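Serine/threonine-protein kinase Tel1 (PDB 6SKY) probably phosphorylates serine and threonine residues followed by glutamine, using ATP and magnesium, to start checkpoint signalling after DNA damage. Local coordinates at residues Lys2738-Ile2749 against Leu2768-His2777; Val2625-Leu2633 against Ile2749-Leu2758. All blocks are in the same frame, centred on the assembly; numbering follows the deposited sequence.

Contact 1 of 2, residues Lys2738-Ile2749 against Leu2768-His2777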
loop_
_atom_site.group_PDB
_atom_site.type_symbol
_atom_site.label_atom_id
_atom_site.label_comp_id
_atom_site.label_asym_id
_atom_site.label_seq_id
_atom_site.Cartn_x
_atom_site.Cartn_y
_atom_site.Cartn_z
ATOM N N LYS A 2738 4.974 26.652 -22.988
ATOM C CA LYS A 2738 6.403 26.832 -22.781
ATOM C C LYS A 2738 6.750 26.985 -21.312
ATOM O O LYS A 2738 7.807 26.525 -20.876
ATOM C CB LYS A 2738 6.897 28.041 -23.556
ATOM C CG LYS A 2738 6.619 27.994 -25.024
ATOM C CD LYS A 2738 7.103 26.744 -25.644
ATOM C CE LYS A 2738 7.067 26.843 -27.136
ATOM N NZ LYS A 2738 5.759 26.456 -27.662
ATOM N N ARG A 2739 5.886 27.622 -20.530
ATOM C CA ARG A 2739 6.144 27.701 -19.103
ATOM C C ARG A 2739 6.028 26.338 -18.441
ATOM O O ARG A 2739 6.787 26.030 -17.515
ATOM C CB ARG A 2739 5.195 28.696 -18.467
ATOM C CG ARG A 2739 5.797 29.439 -17.331
ATOM C CD ARG A 2739 4.763 30.261 -16.638
ATOM N NE ARG A 2739 3.647 29.440 -16.203
ATOM C CZ ARG A 2739 2.641 29.893 -15.475
ATOM N NH1 ARG A 2739 1.659 29.088 -15.117
ATOM N NH2 ARG A 2739 2.628 31.156 -15.099
ATOM N N THR A 2740 5.113 25.493 -18.913
ATOM C CA THR A 2740 5.066 24.127 -18.405
ATOM C C THR A 2740 6.318 23.345 -18.774
ATOM O O THR A 2740 6.820 22.564 -17.964
ATOM C CB THR A 2740 3.825 23.422 -18.925
ATOM O OG1 THR A 2740 2.675 24.184 -18.565
ATOM C CG2 THR A 2740 3.701 22.071 -18.314
ATOM N N ASN A 2741 6.830 23.526 -19.992
ATOM C CA ASN A 2741 8.084 22.880 -20.372
ATOM C C ASN A 2741 9.222 23.294 -19.461
ATOM O O ASN A 2741 10.031 22.459 -19.045
ATOM C CB ASN A 2741 8.446 23.218 -21.809
ATOM C CG ASN A 2741 7.659 22.438 -22.806
ATOM O OD1 ASN A 2741 6.941 21.513 -22.458
ATOM N ND2 ASN A 2741 7.799 22.796 -24.067
ATOM N N TYR A 2742 9.323 24.586 -19.172
ATOM C CA TYR A 2742 10.346 25.071 -18.255
ATOM C C TYR A 2742 10.242 24.395 -16.895
ATOM O O TYR A 2742 11.236 23.888 -16.366
ATOM C CB TYR A 2742 10.222 26.582 -18.125
ATOM C CG TYR A 2742 11.030 27.206 -17.027
ATOM C CD1 TYR A 2742 10.467 27.474 -15.804
ATOM C CD2 TYR A 2742 12.344 27.549 -17.220
ATOM C CE1 TYR A 2742 11.179 28.032 -14.814
ATOM C CE2 TYR A 2742 13.061 28.113 -16.229
ATOM C CZ TYR A 2742 12.471 28.356 -15.027
ATOM O OH TYR A 2742 13.186 28.928 -14.017
ATOM N N THR A 2743 9.043 24.379 -16.312
ATOM C CA THR A 2743 8.888 23.807 -14.979
ATOM C C THR A 2743 9.210 22.318 -14.963
ATOM O O THR A 2743 9.867 21.829 -14.039
ATOM C CB THR A 2743 7.476 24.047 -14.466
ATOM O OG1 THR A 2743 7.115 25.409 -14.684
ATOM C CG2 THR A 2743 7.407 23.782 -13.010
ATOM N N ARG A 2744 8.784 21.584 -15.985
ATOM C CA ARG A 2744 9.024 20.148 -16.009
ATOM C C ARG A 2744 10.494 19.812 -16.194
ATOM O O ARG A 2744 11.014 18.913 -15.528
ATOM C CB ARG A 2744 8.211 19.504 -17.114
ATOM C CG ARG A 2744 6.785 19.277 -16.779
ATOM C CD ARG A 2744 6.079 18.788 -17.988
ATOM N NE ARG A 2744 4.682 18.502 -17.728
ATOM C CZ ARG A 2744 3.829 18.124 -18.666
ATOM N NH1 ARG A 2744 2.574 17.873 -18.359
ATOM N NH2 ARG A 2744 4.238 18.000 -19.913
ATOM N N THR A 2745 11.179 20.481 -17.119
ATOM C CA THR A 2745 12.593 20.184 -17.300
ATOM C C THR A 2745 13.414 20.607 -16.095
ATOM O O THR A 2745 14.379 19.922 -15.741
ATOM C CB THR A 2745 13.115 20.840 -18.567
ATOM O OG1 THR A 2745 12.721 22.205 -18.590
ATOM C CG2 THR A 2745 12.537 20.168 -19.757
ATOM N N THR A 2746 13.028 21.692 -15.422
ATOM C CA THR A 2746 13.712 22.070 -14.193
ATOM C C THR A 2746 13.517 21.029 -13.105
ATOM O O THR A 2746 14.460 20.691 -12.393
ATOM C CB THR A 2746 13.219 23.432 -13.733
ATOM O OG1 THR A 2746 13.364 24.356 -14.807
ATOM C CG2 THR A 2746 14.018 23.925 -12.583
ATOM N N ALA A 2747 12.306 20.493 -12.970
ATOM C CA ALA A 2747 12.059 19.465 -11.967
ATOM C C ALA A 2747 12.875 18.209 -12.239
ATOM O O ALA A 2747 13.480 17.632 -11.325
ATOM C CB ALA A 2747 10.575 19.135 -11.922
ATOM N N ALA A 2748 12.894 17.761 -13.493
ATOM C CA ALA A 2748 13.630 16.547 -13.825
ATOM C C ALA A 2748 15.118 16.714 -13.568
ATOM O O ALA A 2748 15.755 15.837 -12.978
ATOM C CB ALA A 2748 13.376 16.154 -15.273
ATOM N N ILE A 2749 15.696 17.839 -13.988
ATOM C CA ILE A 2749 17.129 17.994 -13.777
ATOM C C ILE A 2749 17.443 18.232 -12.312
ATOM O O ILE A 2749 18.513 17.856 -11.845
ATOM C CB ILE A 2749 17.704 19.109 -14.663
ATOM C CG1 ILE A 2749 19.219 18.968 -14.761
ATOM C CG2 ILE A 2749 17.368 20.462 -14.101
ATOM C CD1 ILE A 2749 19.681 17.660 -15.283
ATOM N N LEU A 2768 18.673 28.751 -21.438
ATOM C CA LEU A 2768 17.240 28.832 -21.655
ATOM C C LEU A 2768 16.967 28.720 -23.141
ATOM O O LEU A 2768 17.435 29.551 -23.916
ATOM C CB LEU A 2768 16.688 30.148 -21.126
ATOM C CG LEU A 2768 16.949 30.456 -19.668
ATOM C CD1 LEU A 2768 16.677 31.905 -19.406
ATOM C CD2 LEU A 2768 16.060 29.590 -18.839
ATOM N N ASP A 2769 16.223 27.698 -23.531
ATOM C CA ASP A 2769 15.834 27.502 -24.919
ATOM C C ASP A 2769 14.615 28.364 -25.205
ATOM O O ASP A 2769 13.523 28.077 -24.719
ATOM C CB ASP A 2769 15.543 26.028 -25.164
ATOM C CG ASP A 2769 15.266 25.717 -26.608
ATOM O OD1 ASP A 2769 15.519 26.566 -27.471
ATOM O OD2 ASP A 2769 14.786 24.609 -26.890
ATOM N N HIS A 2770 14.784 29.426 -25.986
ATOM C CA HIS A 2770 13.681 30.333 -26.246
ATOM C C HIS A 2770 12.882 29.956 -27.479
ATOM O O HIS A 2770 12.246 30.820 -28.080
ATOM C CB HIS A 2770 14.173 31.776 -26.342
ATOM C CG HIS A 2770 15.167 32.023 -27.429
ATOM N ND1 HIS A 2770 16.359 32.671 -27.202
ATOM C CD2 HIS A 2770 15.136 31.747 -28.753
ATOM C CE1 HIS A 2770 17.028 32.767 -28.337
ATOM N NE2 HIS A 2770 16.308 32.213 -29.292
ATOM N N LYS A 2771 12.898 28.687 -27.867
ATOM C CA LYS A 2771 11.944 28.152 -28.821
ATOM C C LYS A 2771 11.001 27.137 -28.209
ATOM O O LYS A 2771 9.864 27.025 -28.657
ATOM C CB LYS A 2771 12.664 27.492 -29.996
ATOM C CG LYS A 2771 13.442 28.443 -30.856
ATOM C CD LYS A 2771 12.545 29.477 -31.479
ATOM C CE LYS A 2771 13.356 30.508 -32.229
ATOM N NZ LYS A 2771 12.520 31.654 -32.672
ATOM N N THR A 2772 11.454 26.395 -27.204
ATOM C CA THR A 2772 10.644 25.401 -26.529
ATOM C C THR A 2772 10.445 25.681 -25.053
ATOM O O THR A 2772 9.615 25.021 -24.427
ATOM C CB THR A 2772 11.268 24.012 -26.685
ATOM O OG1 THR A 2772 12.654 24.081 -26.359
ATOM C CG2 THR A 2772 11.141 23.548 -28.091
ATOM N N GLY A 2773 11.171 26.626 -24.480
ATOM C CA GLY A 2773 10.985 27.001 -23.106
ATOM C C GLY A 2773 11.763 26.191 -22.098
ATOM O O GLY A 2773 11.775 26.556 -20.927
ATOM N N GLU A 2774 12.425 25.125 -22.507
ATOM C CA GLU A 2774 13.084 24.256 -21.552
ATOM C C GLU A 2774 14.513 24.693 -21.281
ATOM O O GLU A 2774 15.105 25.460 -22.032
ATOM C CB GLU A 2774 13.061 22.822 -22.042
ATOM C CG GLU A 2774 13.246 22.658 -23.487
ATOM C CD GLU A 2774 12.533 21.438 -23.983
ATOM O OE1 GLU A 2774 11.681 20.921 -23.239
ATOM O OE2 GLU A 2774 12.816 20.990 -25.111
ATOM N N VAL A 2775 15.056 24.196 -20.175
ATOM C CA VAL A 2775 16.402 24.521 -19.730
ATOM C C VAL A 2775 17.350 23.413 -20.150
ATOM O O VAL A 2775 16.975 22.243 -20.244
ATOM C CB VAL A 2775 16.456 24.742 -18.206
ATOM C CG1 VAL A 2775 15.396 25.696 -17.796
ATOM C CG2 VAL A 2775 16.276 23.448 -17.477
ATOM N N VAL A 2776 18.589 23.792 -20.423
ATOM C CA VAL A 2776 19.652 22.865 -20.774
ATOM C C VAL A 2776 20.775 23.066 -19.777
ATOM O O VAL A 2776 21.194 24.197 -19.533
ATOM C CB VAL A 2776 20.152 23.080 -22.214
ATOM C CG1 VAL A 2776 20.975 21.904 -22.680
ATOM C CG2 VAL A 2776 18.994 23.321 -23.149
ATOM N N HIS A 2777 21.248 21.982 -19.189
ATOM C CA HIS A 2777 22.371 22.028 -18.272
ATOM C C HIS A 2777 23.603 21.486 -18.973
ATOM O O HIS A 2777 23.570 20.399 -19.549
ATOM C CB HIS A 2777 22.068 21.241 -17.003
ATOM C CG HIS A 2777 21.192 21.977 -16.042
ATOM N ND1 HIS A 2777 21.620 22.368 -14.796
ATOM C CD2 HIS A 2777 19.919 22.410 -16.153
ATOM C CE1 HIS A 2777 20.647 23.005 -14.178
ATOM N NE2 HIS A 2777 19.603 23.043 -14.980
#
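Asn2741 of helix 2732-2755 grips the turn between two strands: its ND2 donates to Thr2772 O at 2.9 Å, nearly straight (170°), with the carbonyl oxygen in the amide plane. A short amide suits a helix face this close to backbone, where Gly2773, at positive phi, lets the turn press on the helix without a side chain. Tyr2742 can be followed outward. Its CB meets Gly2773 O, which lies at the ring edge. With CG anti to the backbone N (chi1 169°), the ring heads across the strand, bringing CD2 and CE2 against Val2775 CG1, CD2 at 3.6 Å. Leu2768 CD2 lies at the edge beside CE2, Thr2746 OG1 sits over the centre of one face, and OH is hydrogen-bonded to Ile2804 O. Thr2745 OG1 donates to Asn2741 O and accepts a weak hydrogen bond from Val2775 N, while its CG2 packs on Glu2774 CB. Farther along, Ile2749 CG1 lies over one face of the His2777 ring, 3.9 Å from its centroid; Arg2761 NH2 hydrogen-bonds to ND1. A helix packed on the antiparallel beta hairpin 2766-2777 belongs to the C-terminal lobe of PI3K-related kinases; the hairpin leads from Asn2765 to Asp2779, both magnesium-binding residues.

Contact 2 of 2, residues Val2625-Leu2633 against Ile2749-Leu2758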
loop_
_atom_site.group_PDB
_atom_site.type_symbol
_atom_site.label_atom_id
_atom_site.label_comp_id
_atom_site.label_asym_id
_atom_site.label_seq_id
_atom_site.Cartn_x
_atom_site.Cartn_y
_atom_site.Cartn_z
ATOM N N VAL A 2625 26.458 9.522 -18.744
ATOM C CA VAL A 2625 25.764 8.947 -17.592
ATOM C C VAL A 2625 24.379 9.563 -17.432
ATOM O O VAL A 2625 23.385 8.860 -17.198
ATOM C CB VAL A 2625 26.611 9.130 -16.324
ATOM C CG1 VAL A 2625 25.760 8.998 -15.096
ATOM C CG2 VAL A 2625 27.721 8.120 -16.300
ATOM N N PHE A 2626 24.294 10.888 -17.550
ATOM C CA PHE A 2626 23.011 11.566 -17.430
ATOM C C PHE A 2626 22.056 11.156 -18.540
ATOM O O PHE A 2626 20.856 10.982 -18.301
ATOM C CB PHE A 2626 23.219 13.073 -17.431
ATOM C CG PHE A 2626 23.487 13.647 -16.075
ATOM C CD1 PHE A 2626 24.756 13.644 -15.545
ATOM C CD2 PHE A 2626 22.467 14.197 -15.332
ATOM C CE1 PHE A 2626 25.003 14.172 -14.308
ATOM C CE2 PHE A 2626 22.711 14.726 -14.092
ATOM C CZ PHE A 2626 23.980 14.710 -13.579
ATOM N N ALA A 2627 22.563 10.985 -19.760
ATOM C CA ALA A 2627 21.697 10.536 -20.841
ATOM C C ALA A 2627 21.173 9.129 -20.588
ATOM O O ALA A 2627 20.013 8.828 -20.889
ATOM C CB ALA A 2627 22.444 10.605 -22.165
ATOM N N ALA A 2628 22.000 8.254 -20.015
ATOM C CA ALA A 2628 21.541 6.897 -19.731
ATOM C C ALA A 2628 20.455 6.876 -18.660
ATOM O O ALA A 2628 19.452 6.161 -18.791
ATOM C CB ALA A 2628 22.719 6.027 -19.318
ATOM N N VAL A 2629 20.618 7.660 -17.597
ATOM C CA VAL A 2629 19.581 7.690 -16.567
ATOM C C VAL A 2629 18.290 8.309 -17.106
ATOM O O VAL A 2629 17.179 7.837 -16.814
ATOM C CB VAL A 2629 20.094 8.420 -15.318
ATOM C CG1 VAL A 2629 19.048 8.418 -14.249
ATOM C CG2 VAL A 2629 21.339 7.759 -14.807
ATOM N N SER A 2630 18.401 9.362 -17.913
ATOM C CA SER A 2630 17.196 9.923 -18.507
ATOM C C SER A 2630 16.514 8.938 -19.442
ATOM O O SER A 2630 15.290 8.973 -19.586
ATOM C CB SER A 2630 17.527 11.211 -19.240
ATOM O OG SER A 2630 18.130 12.117 -18.349
ATOM N N GLU A 2631 17.275 8.069 -20.099
ATOM C CA GLU A 2631 16.642 7.009 -20.874
ATOM C C GLU A 2631 15.919 6.023 -19.976
ATOM O O GLU A 2631 14.898 5.459 -20.375
ATOM C CB GLU A 2631 17.674 6.276 -21.722
ATOM C CG GLU A 2631 18.094 7.012 -22.963
ATOM C CD GLU A 2631 17.022 7.001 -24.027
ATOM O OE1 GLU A 2631 16.074 6.199 -23.907
ATOM O OE2 GLU A 2631 17.125 7.792 -24.988
ATOM N N LEU A 2632 16.452 5.772 -18.782
ATOM C CA LEU A 2632 15.717 4.957 -17.818
ATOM C C LEU A 2632 14.368 5.566 -17.487
ATOM O O LEU A 2632 13.406 4.842 -17.231
ATOM C CB LEU A 2632 16.507 4.792 -16.527
ATOM C CG LEU A 2632 17.773 3.961 -16.544
ATOM C CD1 LEU A 2632 18.331 3.932 -15.157
ATOM C CD2 LEU A 2632 17.460 2.586 -17.027
ATOM N N LEU A 2633 14.290 6.891 -17.449
ATOM C CA LEU A 2633 13.026 7.530 -17.084
ATOM C C LEU A 2633 11.875 7.208 -18.034
ATOM O O LEU A 2633 10.718 7.394 -17.656
ATOM C CB LEU A 2633 13.180 9.044 -17.012
ATOM C CG LEU A 2633 13.867 9.647 -15.800
ATOM C CD1 LEU A 2633 13.677 11.139 -15.832
ATOM C CD2 LEU A 2633 13.307 9.059 -14.540
ATOM N N ILE A 2749 15.696 17.839 -13.988
ATOM C CA ILE A 2749 17.129 17.994 -13.777
ATOM C C ILE A 2749 17.443 18.232 -12.312
ATOM O O ILE A 2749 18.513 17.856 -11.845
ATOM C CB ILE A 2749 17.704 19.109 -14.663
ATOM C CG1 ILE A 2749 19.219 18.968 -14.761
ATOM C CG2 ILE A 2749 17.368 20.462 -14.101
ATOM C CD1 ILE A 2749 19.681 17.660 -15.283
ATOM N N SER A 2750 16.518 18.800 -11.546
ATOM C CA SER A 2750 16.760 18.989 -10.123
ATOM C C SER A 2750 16.834 17.656 -9.397
ATOM O O SER A 2750 17.764 17.412 -8.622
ATOM C CB SER A 2750 15.670 19.873 -9.534
ATOM O OG SER A 2750 15.774 21.184 -10.038
ATOM N N MET A 2751 15.875 16.766 -9.647
ATOM C CA MET A 2751 15.925 15.458 -8.999
ATOM C C MET A 2751 17.121 14.649 -9.472
ATOM O O MET A 2751 17.831 14.042 -8.663
ATOM C CB MET A 2751 14.636 14.686 -9.246
ATOM C CG MET A 2751 13.497 15.092 -8.353
ATOM S SD MET A 2751 13.937 15.120 -6.618
ATOM C CE MET A 2751 13.997 16.874 -6.308
ATOM N N LEU A 2752 17.363 14.629 -10.777
ATOM C CA LEU A 2752 18.452 13.824 -11.312
ATOM C C LEU A 2752 19.806 14.326 -10.844
ATOM O O LEU A 2752 20.717 13.529 -10.620
ATOM C CB LEU A 2752 18.379 13.817 -12.829
ATOM C CG LEU A 2752 18.343 12.451 -13.480
ATOM C CD1 LEU A 2752 17.577 12.531 -14.761
ATOM C CD2 LEU A 2752 19.749 12.017 -13.738
ATOM N N GLY A 2753 19.968 15.639 -10.693
ATOM C CA GLY A 2753 21.212 16.173 -10.198
ATOM C C GLY A 2753 21.372 16.107 -8.704
ATOM O O GLY A 2753 22.496 16.193 -8.216
ATOM N N HIS A 2754 20.280 15.986 -7.957
ATOM C CA HIS A 2754 20.411 15.624 -6.553
ATOM C C HIS A 2754 20.904 14.191 -6.409
ATOM O O HIS A 2754 21.832 13.919 -5.646
ATOM C CB HIS A 2754 19.081 15.809 -5.832
ATOM C CG HIS A 2754 18.998 15.085 -4.527
ATOM N ND1 HIS A 2754 19.769 15.426 -3.439
ATOM C CD2 HIS A 2754 18.245 14.031 -4.140
ATOM C CE1 HIS A 2754 19.490 14.615 -2.437
ATOM N NE2 HIS A 2754 18.570 13.757 -2.837
ATOM N N VAL A 2755 20.301 13.260 -7.148
ATOM C CA VAL A 2755 20.665 11.854 -7.002
ATOM C C VAL A 2755 22.120 11.605 -7.377
ATOM O O VAL A 2755 22.767 10.724 -6.805
ATOM C CB VAL A 2755 19.704 10.981 -7.827
ATOM C CG1 VAL A 2755 20.287 9.622 -8.076
ATOM C CG2 VAL A 2755 18.395 10.844 -7.107
ATOM N N LEU A 2756 22.671 12.372 -8.313
ATOM C CA LEU A 2756 24.046 12.180 -8.755
ATOM C C LEU A 2756 24.992 13.257 -8.255
ATOM O O LEU A 2756 26.097 13.375 -8.773
ATOM C CB LEU A 2756 24.118 12.111 -10.278
ATOM C CG LEU A 2756 23.359 10.977 -10.956
ATOM C CD1 LEU A 2756 23.492 11.080 -12.446
ATOM C CD2 LEU A 2756 23.858 9.641 -10.484
ATOM N N GLY A 2757 24.590 14.046 -7.270
ATOM C CA GLY A 2757 25.499 14.990 -6.661
ATOM C C GLY A 2757 25.948 16.123 -7.542
ATOM O O GLY A 2757 26.964 16.748 -7.250
ATOM N N LEU A 2758 25.206 16.425 -8.599
ATOM C CA LEU A 2758 25.638 17.410 -9.579
ATOM C C LEU A 2758 25.817 18.781 -8.948
ATOM O O LEU A 2758 24.926 19.288 -8.268
ATOM C CB LEU A 2758 24.622 17.475 -10.709
ATOM C CG LEU A 2758 24.833 18.495 -11.816
ATOM C CD1 LEU A 2758 26.088 18.173 -12.574
ATOM C CD2 LEU A 2758 23.641 18.505 -12.734
#
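Two helices of the kinase domain, 2616-2632 and 2732-2755, pack here through an apolar interface at the C-terminal end of the second, where a Schellman motif with Gly2757 as its C-prime residue stops the helix. The short segments cross at 121° with axes 11.5 Å apart, a wide spacing that large side chains bridge. Phe2626 does most of this. Leu2756 CD1 sits over one face of its ring, 3.9 Å from the centroid and displaced toward the rim, a CH-pi contact, while Gly2753 CA lies at the ring edge. The Schellman turn, closed by Leu2758 N to Gly2753 O, brings Leu2758 back toward the ring. Its CG stands anti to the backbone N (chi1 177°), which carries Leu2758 CD2 to within 3.9 Å of Phe2626 CZ, the ring tip.

Leu2752 reaches across with both branches. Its CD2 fits between Val2629 CG1 (3.7 Å) and Phe2626 CD2 (3.8 Å), and its CD1 approaches Ser2630 OG and Leu2633 CD1. Serine suits this apolar setting because its OG is satisfied by Phe2626 O, 3.0 Å away, a carbonyl that also accepts a bond from Ser2630 N on the opposite face of its plane. Helix 2816-2828 touches both sides, Leu2828 meeting Val2629 and Val2755; helix 2832-2843 packs on Val2625, and Ile2646 from a loop adjoins Phe2626 and Ile2749.

Overall arrangement
Both contacts use helix 2732-2755, and Ile2749 takes part in each: its CG1 and CG2 serve the histidine of contact 1, its CD1 the phenylalanine of contact 2. Their centres lie 15 Å apart. Contact 2 is wholly buried, and without a hydrogen bond between its segments it rests on leucine, valine and phenylalanine, as suits helix-to-helix packing inside the lobe. Contact 1 is only partly buried; there the helix meets a hairpin turn as well as a strand, and among the apolar groups an amide and a hydroxyl meet backbone groups of the turn and the strand. One helix thus holds the hairpin along part of its length and helix 2616-2632 near its C-terminal end.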